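Concanavalin B (Canavalia ensiformis, PDB 6CAF) may act as a carbohydrate-binding protein and is a chitinase-like seed protein belonging to glycosyl hydrolase family 18. Local coordinates at residues Trp36-Asp41 with Asn291-Lys296; Gln156-Glu161 with Asp194-Asn199; Leu251-Ala256 with Thr298-Asn303. One frame throughout, in Å; residues are numbered along the deposited sequence.

Contact 1: Trp36-Asp41 with Asn291-Lys296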
ATOM      1  N   TRP A  36       6.705   5.076  -1.160  1.00 10.78           N
ATOM      2  CA  TRP A  36       7.930   5.824  -0.941  1.00 11.41           C
ATOM      3  C   TRP A  36       8.993   4.928  -0.354  1.00 11.62           C
ATOM      4  O   TRP A  36       8.710   4.174   0.561  1.00 12.42           O
ATOM      5  CB  TRP A  36       7.656   6.999   0.009  1.00 11.72           C
ATOM      6  CG  TRP A  36       8.881   7.801   0.308  1.00 12.48           C
ATOM      7  CD1 TRP A  36       9.320   8.897  -0.390  1.00 14.08           C
ATOM      8  CD2 TRP A  36       9.869   7.533   1.319  1.00 11.87           C
ATOM      9  NE1 TRP A  36      10.528   9.316   0.127  1.00 15.73           N
ATOM     10  CE2 TRP A  36      10.886   8.482   1.161  1.00 13.67           C
ATOM     11  CE3 TRP A  36       9.973   6.615   2.363  1.00 14.10           C
ATOM     12  CZ2 TRP A  36      11.999   8.511   1.985  1.00 14.62           C
ATOM     13  CZ3 TRP A  36      11.070   6.633   3.156  1.00 14.29           C
ATOM     14  CH2 TRP A  36      12.064   7.572   2.981  1.00 14.80           C
ATOM     15  N   GLY A  37      10.211   5.015  -0.861  1.00 12.41           N
ATOM     16  CA  GLY A  37      11.286   4.255  -0.265  1.00 14.31           C
ATOM     17  C   GLY A  37      12.531   4.018  -1.071  1.00 14.72           C
ATOM     18  O   GLY A  37      13.337   3.209  -0.674  1.00 16.69           O
ATOM     19  N   GLN A  38      12.788   4.711  -2.077  1.00 16.08           N
ATOM     20  CA  GLN A  38      13.939   4.631  -2.980  1.00 18.75           C
ATOM     21  C   GLN A  38      14.535   6.004  -3.142  1.00 18.65           C
ATOM     22  O   GLN A  38      13.908   7.000  -2.821  1.00 18.00           O
ATOM     23  CB  GLN A  38      13.563   4.027  -4.329  1.00 23.93           C
ATOM     24  CG  GLN A  38      12.589   4.783  -5.182  1.00 32.89           C
ATOM     25  CD  GLN A  38      12.312   4.053  -6.501  1.00 35.14           C
ATOM     26  OE1 GLN A  38      12.550   2.837  -6.616  1.00 44.05           O
ATOM     27  NE2 GLN A  38      11.877   4.800  -7.509  1.00 37.81           N
ATOM     28  N   ARG A  39      15.820   6.052  -3.475  1.00 19.64           N
ATOM     29  CA  ARG A  39      16.504   7.335  -3.544  1.00 21.63           C
ATOM     30  C   ARG A  39      15.786   8.357  -4.423  1.00 21.23           C
ATOM     31  O   ARG A  39      15.627   9.530  -4.052  1.00 20.93           O
ATOM     32  CB  ARG A  39      17.940   7.130  -4.032  1.00 28.17           C
ATOM     33  CG  ARG A  39      18.728   8.420  -4.172  1.00 34.47           C
ATOM     34  CD  ARG A  39      20.152   8.177  -4.671  1.00 46.24           C
ATOM     35  NE  ARG A  39      21.019   7.761  -3.574  1.00 73.54           N
ATOM     36  CZ  ARG A  39      21.735   8.593  -2.823  1.00124.91           C
ATOM     37  NH1 ARG A  39      22.490   8.105  -1.848  1.00 95.47           N
ATOM     38  NH2 ARG A  39      21.733   9.904  -3.062  1.00171.66           N
ATOM     39  N   GLU A  40      15.307   7.932  -5.514  1.00 19.46           N
ATOM     40  CA  GLU A  40      14.712   8.796  -6.530  1.00 19.54           C
ATOM     41  C   GLU A  40      13.350   9.377  -6.115  1.00 17.66           C
ATOM     42  O   GLU A  40      12.795  10.225  -6.826  1.00 19.76           O
ATOM     43  CB  GLU A  40      14.600   8.054  -7.877  1.00 25.72           C
ATOM     44  CG  GLU A  40      15.955   7.690  -8.494  1.00 40.63           C
ATOM     45  CD  GLU A  40      16.545   6.345  -7.959  1.00 52.01           C
ATOM     46  OE1 GLU A  40      15.984   5.682  -7.078  1.00 42.15           O
ATOM     47  OE2 GLU A  40      17.605   5.951  -8.485  1.00 84.26           O
ATOM     48  N   ASP A  41      12.812   8.807  -5.023  1.00 16.72           N
ATOM     49  CA  ASP A  41      11.556   9.300  -4.502  1.00 16.45           C
ATOM     50  C   ASP A  41      11.727  10.614  -3.760  1.00 17.75           C
ATOM     51  O   ASP A  41      10.745  11.251  -3.403  1.00 19.07           O
ATOM     52  CB  ASP A  41      10.941   8.306  -3.522  1.00 15.57           C
ATOM     53  CG  ASP A  41      10.502   7.028  -4.168  1.00 16.33           C
ATOM     54  OD1 ASP A  41      10.139   7.030  -5.359  1.00 17.34           O
ATOM     55  OD2 ASP A  41      10.461   6.018  -3.427  1.00 16.33           O
ATOM     56  N   ASN A 291       5.050   5.004  -8.300  1.00 14.10           N
ATOM     57  CA  ASN A 291       5.513   5.303  -6.955  1.00 13.33           C
ATOM     58  C   ASN A 291       5.776   6.818  -6.867  1.00 13.11           C
ATOM     59  O   ASN A 291       5.444   7.586  -7.793  1.00 13.96           O
ATOM     60  CB  ASN A 291       6.756   4.495  -6.623  1.00 14.88           C
ATOM     61  CG  ASN A 291       7.915   4.808  -7.556  1.00 16.25           C
ATOM     62  OD1 ASN A 291       7.807   5.582  -8.503  1.00 16.02           O
ATOM     63  ND2 ASN A 291       9.060   4.224  -7.256  1.00 23.64           N
ATOM     64  N   ARG A 292       6.349   7.266  -5.754  1.00 12.75           N
ATOM     65  CA  ARG A 292       6.541   8.681  -5.548  1.00 12.30           C
ATOM     66  C   ARG A 292       7.416   9.282  -6.667  1.00 13.00           C
ATOM     67  O   ARG A 292       7.100  10.361  -7.173  1.00 13.20           O
ATOM     68  CB  ARG A 292       7.126   8.938  -4.180  1.00 13.53           C
ATOM     69  CG  ARG A 292       7.498  10.382  -3.916  1.00 14.31           C
ATOM     70  CD  ARG A 292       6.347  11.353  -3.976  1.00 14.63           C
ATOM     71  NE  ARG A 292       6.832  12.656  -3.574  1.00 16.28           N
ATOM     72  CZ  ARG A 292       6.480  13.840  -4.065  1.00 17.21           C
ATOM     73  NH1 ARG A 292       5.425  13.940  -4.822  1.00 16.78           N
ATOM     74  NH2 ARG A 292       7.164  14.926  -3.724  1.00 23.85           N
ATOM     75  N   GLN A 293       8.501   8.607  -7.029  1.00 12.96           N
ATOM     76  CA  GLN A 293       9.367   9.096  -8.100  1.00 14.35           C
ATOM     77  C   GLN A 293       8.569   9.364  -9.364  1.00 13.42           C
ATOM     78  O   GLN A 293       8.701  10.425 -10.001  1.00 15.23           O
ATOM     79  CB  GLN A 293      10.470   8.063  -8.403  1.00 16.70           C
ATOM     80  CG  GLN A 293      11.349   8.403  -9.592  1.00 20.25           C
ATOM     81  CD  GLN A 293      12.345   7.345  -9.994  1.00 28.45           C
ATOM     82  OE1 GLN A 293      12.456   6.289  -9.390  1.00 37.63           O
ATOM     83  NE2 GLN A 293      13.086   7.645 -11.049  1.00 41.41           N
ATOM     84  N   ALA A 294       7.763   8.387  -9.772  1.00 13.14           N
ATOM     85  CA  ALA A 294       7.011   8.538 -10.993  1.00 13.92           C
ATOM     86  C   ALA A 294       5.976   9.653 -10.895  1.00 12.95           C
ATOM     87  O   ALA A 294       5.739  10.384 -11.863  1.00 14.28           O
ATOM     88  CB  ALA A 294       6.377   7.214 -11.374  1.00 16.20           C
ATOM     89  N   ASP A 295       5.373   9.781  -9.709  1.00 12.59           N
ATOM     90  CA  ASP A 295       4.375  10.837  -9.494  1.00 12.63           C
ATOM     91  C   ASP A 295       5.017  12.216  -9.591  1.00 13.95           C
ATOM     92  O   ASP A 295       4.477  13.122 -10.225  1.00 15.30           O
ATOM     93  CB  ASP A 295       3.709  10.639  -8.148  1.00 12.64           C
ATOM     94  CG  ASP A 295       2.446  11.421  -7.972  1.00 12.96           C
ATOM     95  OD1 ASP A 295       1.883  11.886  -8.973  1.00 14.42           O
ATOM     96  OD2 ASP A 295       1.982  11.546  -6.819  1.00 15.18           O
ATOM     97  N   LYS A 296       6.215  12.348  -9.025  1.00 14.70           N
ATOM     98  CA  LYS A 296       6.956  13.600  -9.154  1.00 16.81           C
ATOM     99  C   LYS A 296       7.286  13.937 -10.607  1.00 17.39           C
ATOM    100  O   LYS A 296       7.278  15.094 -11.015  1.00 21.32           O
ATOM    101  CB  LYS A 296       8.323  13.499  -8.416  1.00 23.70           C
ATOM    102  CG  LYS A 296       8.256  13.610  -6.941  1.00 27.72           C
ATOM    103  CD  LYS A 296       9.366  12.841  -6.259  1.00 39.99           C
ATOM    104  CE  LYS A 296      10.728  13.261  -6.754  1.00 39.54           C
ATOM    105  NZ  LYS A 296      10.958  14.674  -6.334  1.00 43.56           N
TER
HETATM  106  O   HOH W   1       9.754  13.541  -2.404  1.00 24.85           O
HETATM  107  O   HOH W   2       9.254   3.654  -4.304  1.00 25.73           O
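D41 and Q293 show how one carboxylate can join a loop to the start of a helix. OD1 of D41 accepts the backbone N-H of Q293 at 2.8 Å; the bond is bent, with an N-H...O angle of 139°, and its donor stands out of the carboxylate plane on the anti side. The other oxygen turns back into its own loop: OD2 receives G37 N through its anti lone pair at 2.8 Å and Q38 N from above the plane at 3.0 Å. With chi1 at -67°, CG of D41 sits beside its backbone N and anti to the carbonyl carbon, the position from which the carboxylate meets both the loop amides and Q293 N. A water also donates to OD2 and takes a hydrogen from N291 ND2, while N291 OD1 caps the helix by accepting A294 N at 3.1 Å.

Next to these bonds R292 and D41 pass one another antiparallel. R292 CG lies 3.4 Å from D41 O and meets the W36 ring at its edge, and the bend at chi2 (61°) then turns CD aside. A second water ties D41 O to R292 NH2, and the guanidinium also bonds Y53 and T47. On the outer side E40 and Q293 lie alongside with their ends directed alike, E40 CB 3.2 Å from Q293 CD and the two flat end groups nearly parallel.

An alanine in place of D41 would probably leave the amides of G37, Q38 and Q293 without this acceptor, and the water without its OD2 partner.

Three backbone N-H groups and a water converge on one carboxylate next to a helix N-terminus, an environment likely to favour its negative charge and to fix its rotation.

Contact 2: Gln156-Glu161 with Asp194-Asn199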
ATOM      1  N   GLN A 156       3.604  -9.680  -3.450  1.00 15.71           N
ATOM      2  CA  GLN A 156       3.519  -9.851  -4.868  1.00 17.81           C
ATOM      3  C   GLN A 156       4.477 -10.881  -5.420  1.00 18.37           C
ATOM      4  O   GLN A 156       4.259 -11.415  -6.506  1.00 24.16           O
ATOM      5  CB  GLN A 156       3.582  -8.515  -5.614  1.00 29.34           C
ATOM      6  CG  GLN A 156       4.549  -7.504  -5.225  1.00 23.16           C
ATOM      7  CD  GLN A 156       4.661  -6.401  -6.210  1.00 19.70           C
ATOM      8  OE1 GLN A 156       5.300  -6.556  -7.233  1.00 20.65           O
ATOM      9  NE2 GLN A 156       4.011  -5.288  -5.928  1.00 19.12           N
ATOM     10  N   LYS A 157       5.513 -11.170  -4.654  1.00 18.17           N
ATOM     11  CA  LYS A 157       6.563 -12.058  -5.051  1.00 21.87           C
ATOM     12  C   LYS A 157       7.169 -12.689  -3.799  1.00 21.88           C
ATOM     13  O   LYS A 157       8.375 -12.588  -3.574  1.00 21.64           O
ATOM     14  CB  LYS A 157       7.621 -11.276  -5.861  1.00 27.65           C
ATOM     15  CG  LYS A 157       8.640 -12.156  -6.539  1.00 33.24           C
ATOM     16  CD  LYS A 157       9.927 -11.424  -6.910  1.00 41.89           C
ATOM     17  CE  LYS A 157      10.555 -10.621  -5.770  1.00 62.24           C
ATOM     18  NZ  LYS A 157      10.700 -11.323  -4.467  1.00 33.96           N
ATOM     19  N   PRO A 158       6.330 -13.359  -2.980  1.00 18.49           N
ATOM     20  CA  PRO A 158       6.835 -14.066  -1.833  1.00 17.24           C
ATOM     21  C   PRO A 158       7.464 -15.371  -2.227  1.00 21.70           C
ATOM     22  O   PRO A 158       7.295 -15.827  -3.352  1.00 24.25           O
ATOM     23  CB  PRO A 158       5.590 -14.350  -1.010  1.00 17.80           C
ATOM     24  CG  PRO A 158       4.564 -14.603  -2.085  1.00 18.68           C
ATOM     25  CD  PRO A 158       4.891 -13.579  -3.154  1.00 18.47           C
ATOM     26  N   VAL A 159       8.159 -15.995  -1.288  1.00 21.69           N
ATOM     27  CA  VAL A 159       8.640 -17.337  -1.549  1.00 31.73           C
ATOM     28  C   VAL A 159       7.432 -18.183  -1.937  1.00 38.86           C
ATOM     29  O   VAL A 159       7.411 -18.832  -2.996  1.00 34.99           O
ATOM     30  CB  VAL A 159       9.318 -17.934  -0.312  1.00 43.11           C
ATOM     31  CG1 VAL A 159       9.685 -19.392  -0.570  1.00 75.19           C
ATOM     32  CG2 VAL A 159      10.543 -17.110   0.097  1.00 45.66           C
ATOM     33  N   ASP A 160       6.416 -18.167  -1.078  1.00 31.38           N
ATOM     34  CA  ASP A 160       5.127 -18.777  -1.437  1.00 36.18           C
ATOM     35  C   ASP A 160       3.930 -18.192  -0.743  1.00 26.98           C
ATOM     36  O   ASP A 160       4.011 -17.134  -0.151  1.00 25.31           O
ATOM     37  CB  ASP A 160       5.136 -20.290  -1.277  1.00 51.25           C
ATOM     38  CG  ASP A 160       4.903 -20.765   0.153  1.00 63.31           C
ATOM     39  OD1 ASP A 160       4.419 -20.020   1.050  1.00 38.51           O
ATOM     40  OD2 ASP A 160       5.158 -21.973   0.360  1.00 33.73           O
ATOM     41  N   GLU A 161       2.809 -18.891  -0.827  1.00 29.60           N
ATOM     42  CA  GLU A 161       1.529 -18.291  -0.565  1.00 26.74           C
ATOM     43  C   GLU A 161       1.022 -18.594   0.812  1.00 17.15           C
ATOM     44  O   GLU A 161      -0.002 -18.061   1.183  1.00 19.88           O
ATOM     45  CB  GLU A 161       0.478 -18.714  -1.604  1.00 36.61           C
ATOM     46  CG  GLU A 161      -0.406 -19.886  -1.273  1.00 31.96           C
ATOM     47  CD  GLU A 161       0.239 -21.161  -1.685  1.00 43.79           C
ATOM     48  OE1 GLU A 161       1.481 -21.138  -1.881  1.00 46.38           O
ATOM     49  OE2 GLU A 161      -0.462 -22.179  -1.829  1.00 68.59           O
ATOM     50  N   ASP A 194      -6.595 -13.686  -5.844  1.00 14.84           N
ATOM     51  CA  ASP A 194      -5.162 -13.466  -5.872  1.00 13.70           C
ATOM     52  C   ASP A 194      -4.430 -14.729  -5.450  1.00 15.82           C
ATOM     53  O   ASP A 194      -4.770 -15.346  -4.451  1.00 18.24           O
ATOM     54  CB  ASP A 194      -4.754 -12.315  -4.962  1.00 14.41           C
ATOM     55  CG  ASP A 194      -3.305 -11.945  -5.121  1.00 14.51           C
ATOM     56  OD1 ASP A 194      -2.992 -11.242  -6.103  1.00 18.34           O
ATOM     57  OD2 ASP A 194      -2.493 -12.349  -4.275  1.00 14.88           O
ATOM     58  N   GLU A 195      -3.345 -15.044  -6.137  1.00 16.27           N
ATOM     59  CA  GLU A 195      -2.593 -16.279  -5.850  1.00 21.31           C
ATOM     60  C   GLU A 195      -1.959 -16.308  -4.474  1.00 17.83           C
ATOM     61  O   GLU A 195      -1.783 -17.380  -3.895  1.00 24.31           O
ATOM     62  CB  GLU A 195      -1.489 -16.468  -6.905  1.00 29.58           C
ATOM     63  CG  GLU A 195      -0.243 -17.240  -6.466  1.00 47.06           C
ATOM     64  CD  GLU A 195       0.699 -17.581  -7.618  1.00 42.95           C
ATOM     65  OE1 GLU A 195       0.880 -16.729  -8.529  1.00 53.78           O
ATOM     66  OE2 GLU A 195       1.263 -18.713  -7.608  1.00 48.99           O
ATOM     67  N   TYR A 196      -1.605 -15.144  -3.951  1.00 15.04           N
ATOM     68  CA  TYR A 196      -0.904 -15.078  -2.683  1.00 14.54           C
ATOM     69  C   TYR A 196      -1.748 -14.625  -1.515  1.00 13.21           C
ATOM     70  O   TYR A 196      -1.540 -15.078  -0.388  1.00 16.06           O
ATOM     71  CB  TYR A 196       0.335 -14.186  -2.799  1.00 15.95           C
ATOM     72  CG  TYR A 196       1.260 -14.629  -3.867  1.00 17.44           C
ATOM     73  CD1 TYR A 196       1.894 -15.854  -3.781  1.00 20.89           C
ATOM     74  CD2 TYR A 196       1.542 -13.814  -4.956  1.00 19.64           C
ATOM     75  CE1 TYR A 196       2.757 -16.288  -4.778  1.00 24.81           C
ATOM     76  CE2 TYR A 196       2.400 -14.228  -5.961  1.00 26.17           C
ATOM     77  CZ  TYR A 196       3.011 -15.468  -5.859  1.00 29.00           C
ATOM     78  OH  TYR A 196       3.892 -15.884  -6.818  1.00 36.37           O
ATOM     79  N   LEU A 197      -2.689 -13.714  -1.784  1.00 11.62           N
ATOM     80  CA  LEU A 197      -3.406 -13.039  -0.734  1.00 10.96           C
ATOM     81  C   LEU A 197      -4.859 -13.457  -0.601  1.00 12.13           C
ATOM     82  O   LEU A 197      -5.546 -12.928   0.275  1.00 12.98           O
ATOM     83  CB  LEU A 197      -3.319 -11.525  -0.942  1.00 12.39           C
ATOM     84  CG  LEU A 197      -1.974 -10.897  -0.583  1.00 12.43           C
ATOM     85  CD1 LEU A 197      -1.876  -9.494  -1.167  1.00 15.11           C
ATOM     86  CD2 LEU A 197      -1.797 -10.899   0.920  1.00 17.25           C
ATOM     87  N   ASP A 198      -5.368 -14.383  -1.411  1.00 11.67           N
ATOM     88  CA  ASP A 198      -6.791 -14.678  -1.308  1.00 12.45           C
ATOM     89  C   ASP A 198      -7.204 -15.144   0.084  1.00 12.32           C
ATOM     90  O   ASP A 198      -8.204 -14.680   0.622  1.00 13.47           O
ATOM     91  CB  ASP A 198      -7.294 -15.659  -2.350  1.00 14.45           C
ATOM     92  CG  ASP A 198      -8.832 -15.654  -2.459  1.00 15.85           C
ATOM     93  OD1 ASP A 198      -9.425 -14.582  -2.649  1.00 19.48           O
ATOM     94  OD2 ASP A 198      -9.426 -16.732  -2.332  1.00 19.37           O
ATOM     95  N   ASN A 199      -6.466 -16.094   0.662  1.00 12.33           N
ATOM     96  CA  ASN A 199      -6.865 -16.571   1.992  1.00 13.49           C
ATOM     97  C   ASN A 199      -6.833 -15.423   3.003  1.00 13.25           C
ATOM     98  O   ASN A 199      -7.734 -15.296   3.849  1.00 14.03           O
ATOM     99  CB  ASN A 199      -5.985 -17.709   2.482  1.00 15.40           C
ATOM    100  CG  ASN A 199      -6.299 -19.004   1.825  1.00 22.28           C
ATOM    101  OD1 ASN A 199      -7.348 -19.199   1.250  1.00 27.14           O
ATOM    102  ND2 ASN A 199      -5.403 -19.940   1.998  1.00 32.92           N
TER
HETATM  103  O   HOH W   3       6.762 -15.362  -5.870  1.00 43.85           O
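Y196 reaches across to P158, and its ring is the main bridge between the two segments. From CB, chi1 of -56° sets CG anti to the carbonyl carbon, beside the backbone N. The ring beyond lies against the loop 156-161. CG is 3.8 Å from P158 CG; the same proline carbon comes to 3.4 Å at CD1 and 3.7 Å at CE1. E161 CB approaches CD1 near the ring plane. CD2 and CZ both lie 3.8 Å from P158 CD, and across the ring, at CE2, Q156 O lies 3.4 Å away. Over the ring centre stands P158 CD, 3.5 Å from the centroid, a CH-pi contact with CD almost exactly on the ring normal. E195 CG covers the opposite face, so the ring is sandwiched between a proline methylene and a glutamate methylene. At the tip, Y196 OH lies 3.1 Å from a water oxygen, and that water donates to P158 O.

The base of the tyrosine is positioned from behind by D194: OD2 accepts Y196 N, an Asx turn, and also L197 N one residue further, an Asx motif, while OD1 bonds G189 N. P158 in turn rests on W164 at the start of helix 164-178.

Both loops follow strands of the parallel barrel, and the contact joins neighbouring beta-alpha connections on its C-terminal side, the side that carries the active site in TIM-barrel enzymes. D154 and Q156, joined through Q156 NE2 and D154 OD1, lie at the C-terminal end of strand 150-154, where family 18 chitinases carry their DxxDxDxE motif; Q156 probably occupies the place of the catalytic glutamate of active relatives.

Contact 3: Leu251-Ala256 with Thr298-Asn303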
ATOM      1  N   LEU A 251      -2.360   2.108  -9.136  1.00 11.10           N
ATOM      2  CA  LEU A 251      -2.059   2.415 -10.523  1.00 11.09           C
ATOM      3  C   LEU A 251      -0.624   2.909 -10.628  1.00 11.41           C
ATOM      4  O   LEU A 251      -0.063   3.470  -9.675  1.00 12.31           O
ATOM      5  CB  LEU A 251      -2.984   3.543 -10.983  1.00 12.10           C
ATOM      6  CG  LEU A 251      -4.479   3.196 -11.023  1.00 13.58           C
ATOM      7  CD1 LEU A 251      -5.308   4.448 -11.266  1.00 15.70           C
ATOM      8  CD2 LEU A 251      -4.720   2.114 -12.041  1.00 15.67           C
ATOM      9  N   PRO A 252      -0.034   2.746 -11.811  1.00 12.07           N
ATOM     10  CA  PRO A 252       1.289   3.313 -12.027  1.00 12.50           C
ATOM     11  C   PRO A 252       1.186   4.802 -12.300  1.00 13.26           C
ATOM     12  O   PRO A 252       0.277   5.242 -12.997  1.00 14.34           O
ATOM     13  CB  PRO A 252       1.787   2.574 -13.269  1.00 14.25           C
ATOM     14  CG  PRO A 252       0.565   2.172 -13.991  1.00 16.83           C
ATOM     15  CD  PRO A 252      -0.538   2.036 -12.998  1.00 13.22           C
ATOM     16  N   ALA A 253       2.135   5.576 -11.778  1.00 12.48           N
ATOM     17  CA  ALA A 253       2.044   7.027 -11.948  1.00 13.30           C
ATOM     18  C   ALA A 253       2.707   7.529 -13.209  1.00 14.58           C
ATOM     19  O   ALA A 253       2.652   8.720 -13.480  1.00 17.01           O
ATOM     20  CB  ALA A 253       2.588   7.751 -10.733  1.00 15.88           C
ATOM     21  N   SER A 254       3.328   6.638 -13.980  1.00 14.42           N
ATOM     22  CA  SER A 254       3.875   7.004 -15.270  1.00 16.16           C
ATOM     23  C   SER A 254       3.813   5.790 -16.178  1.00 18.20           C
ATOM     24  O   SER A 254       3.691   4.668 -15.697  1.00 18.10           O
ATOM     25  CB  SER A 254       5.328   7.435 -15.129  1.00 19.08           C
ATOM     26  OG  SER A 254       6.135   6.325 -14.830  1.00 21.20           O
ATOM     27  N   GLN A 255       3.903   5.999 -17.477  1.00 21.27           N
ATOM     28  CA  GLN A 255       4.021   4.861 -18.378  0.50 24.60           C
ATOM     29  C   GLN A 255       5.247   3.987 -18.072  1.00 27.98           C
ATOM     30  O   GLN A 255       5.180   2.764 -18.208  1.00 34.23           O
ATOM     31  CB  GLN A 255       4.053   5.321 -19.832  0.50 28.90           C
ATOM     32  CG  GLN A 255       2.704   5.770 -20.338  0.50 24.98           C
ATOM     33  CD  GLN A 255       2.800   6.678 -21.552  0.50 40.47           C
ATOM     34  OE1 GLN A 255       1.896   7.466 -21.823  0.50118.20           O
ATOM     35  NE2 GLN A 255       3.901   6.577 -22.284  0.50 53.36           N
ATOM     36  N   ALA A 256       6.348   4.592 -17.626  1.00 33.83           N
ATOM     37  CA  ALA A 256       7.580   3.828 -17.358  1.00 39.83           C
ATOM     38  C   ALA A 256       7.504   2.864 -16.168  1.00 33.51           C
ATOM     39  O   ALA A 256       8.272   1.904 -16.097  1.00 37.48           O
ATOM     40  CB  ALA A 256       8.766   4.770 -17.190  1.00 50.52           C
ATOM     41  N   THR A 298       5.690  13.093 -13.310  1.00 15.16           N
ATOM     42  CA  THR A 298       4.576  13.320 -14.212  1.00 16.47           C
ATOM     43  C   THR A 298       3.473  14.246 -13.715  1.00 14.57           C
ATOM     44  O   THR A 298       2.636  14.700 -14.495  1.00 16.50           O
ATOM     45  CB  THR A 298       3.910  12.020 -14.601  1.00 16.48           C
ATOM     46  OG1 THR A 298       3.277  11.487 -13.444  1.00 17.19           O
ATOM     47  CG2 THR A 298       4.910  11.011 -15.167  1.00 20.65           C
ATOM     48  N   GLY A 299       3.439  14.517 -12.410  1.00 13.63           N
ATOM     49  CA  GLY A 299       2.410  15.350 -11.849  1.00 14.32           C
ATOM     50  C   GLY A 299       1.066  14.659 -11.705  1.00 12.80           C
ATOM     51  O   GLY A 299       0.043  15.330 -11.591  1.00 14.08           O
ATOM     52  N   TYR A 300       1.067  13.322 -11.636  1.00 12.57           N
ATOM     53  CA  TYR A 300      -0.176  12.562 -11.659  1.00 12.13           C
ATOM     54  C   TYR A 300      -1.143  12.981 -10.535  1.00 12.66           C
ATOM     55  O   TYR A 300      -2.274  13.392 -10.792  1.00 12.95           O
ATOM     56  CB  TYR A 300       0.155  11.057 -11.591  1.00 12.68           C
ATOM     57  CG  TYR A 300      -0.975  10.156 -12.028  1.00 12.10           C
ATOM     58  CD1 TYR A 300      -2.098   9.961 -11.243  1.00 14.23           C
ATOM     59  CD2 TYR A 300      -0.920   9.522 -13.214  1.00 15.21           C
ATOM     60  CE1 TYR A 300      -3.131   9.133 -11.684  1.00 15.06           C
ATOM     61  CE2 TYR A 300      -1.929   8.685 -13.644  1.00 15.39           C
ATOM     62  CZ  TYR A 300      -3.033   8.498 -12.889  1.00 14.31           C
ATOM     63  OH  TYR A 300      -4.027   7.652 -13.323  1.00 17.06           O
ATOM     64  N   SER A 301      -0.713  12.867  -9.282  1.00 11.85           N
ATOM     65  CA  SER A 301      -1.616  13.193  -8.211  1.00 12.63           C
ATOM     66  C   SER A 301      -1.989  14.670  -8.198  1.00 13.47           C
ATOM     67  O   SER A 301      -3.112  15.011  -7.854  1.00 14.51           O
ATOM     68  CB  SER A 301      -1.071  12.763  -6.843  1.00 13.85           C
ATOM     69  OG  SER A 301       0.176  13.380  -6.539  1.00 14.67           O
ATOM     70  N   THR A 302      -1.061  15.542  -8.573  1.00 13.44           N
ATOM     71  CA  THR A 302      -1.389  16.946  -8.635  1.00 13.98           C
ATOM     72  C   THR A 302      -2.557  17.197  -9.584  1.00 13.39           C
ATOM     73  O   THR A 302      -3.479  17.980  -9.295  1.00 15.42           O
ATOM     74  CB  THR A 302      -0.136  17.729  -9.028  1.00 14.93           C
ATOM     75  OG1 THR A 302       0.770  17.661  -7.920  1.00 17.88           O
ATOM     76  CG2 THR A 302      -0.464  19.167  -9.300  1.00 16.77           C
ATOM     77  N   ASN A 303      -2.523  16.540 -10.736  1.00 13.03           N
ATOM     78  CA  ASN A 303      -3.585  16.701 -11.715  1.00 14.27           C
ATOM     79  C   ASN A 303      -4.909  16.126 -11.358  1.00 26.06           C
ATOM     80  O   ASN A 303      -5.973  16.676 -11.522  1.00 23.77           O
ATOM     81  CB  ASN A 303      -3.131  16.200 -13.060  1.00 14.97           C
ATOM     82  CG  ASN A 303      -2.188  17.166 -13.715  1.00 16.27           C
ATOM     83  OD1 ASN A 303      -2.439  18.364 -13.732  1.00 22.64           O
ATOM     84  ND2 ASN A 303      -1.114  16.668 -14.241  1.00 19.06           N
TER
HETATM   85  O   HOH W   4      -2.297   5.122 -13.981  1.00 13.64           O
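T298 and A253 make the polar link here: OG1 of T298 lies 2.8 Å from A253 O, within hydrogen-bonding distance. Its torsion holds that hydroxyl between the backbone N and the carbonyl carbon (chi1 68°), leaving the methyl CG2 to rest against S254 CB at 3.6 Å. Y300 lies beside the end of the strand, its CD2 3.7 Å from A253 O and its CB 4.2 Å from A253 CB. Farther out, L251 CD1 approaches Y300 OH at 4.0 Å, the two side chains crossing at about a right angle.

The next shell fixes these groups. Y300 OH bonds I264 O and accepts a hydrogen from a water that also donates to P252 O, while L269 and P266 of helix 266-273 pack against the tyrosine. Y300 N gives a weak bond to T298 OG1, across G299, whose positive phi carries the chain from one helix into the next. On the strand side, backbone bonds from L251 and A253 to W290 hold the segment in the barrel.

A253 O and A294 O, the latter in the threonine's own helix, both lie within reach of the T298 hydroxyl, which has one proton to give, whereas Y300 sits in a buried setting in which its hydroxyl is satisfied by I264 O and a water.

Overall arrangement
Contacts 1 and 3 form one continuous region, their centres 11 Å apart. Helices 292-298 and 300-308 follow each other in the chain, and D295 OD2 of the first lies 2.6 Å from S301 OG of the second, a probable hydrogen bond. A294 and D295 also pack on S254 and A253, so the two contacts meet around the same helix, and their segments alternate in sequence. Contact 2 stands apart: its centre is 25 Å from that of contact 1 and 27 Å from that of contact 3, with nearest atoms about 10 Å away in each case. It includes Q156, which probably stands where active relatives have their catalytic glutamate, on another arc of the same barrel.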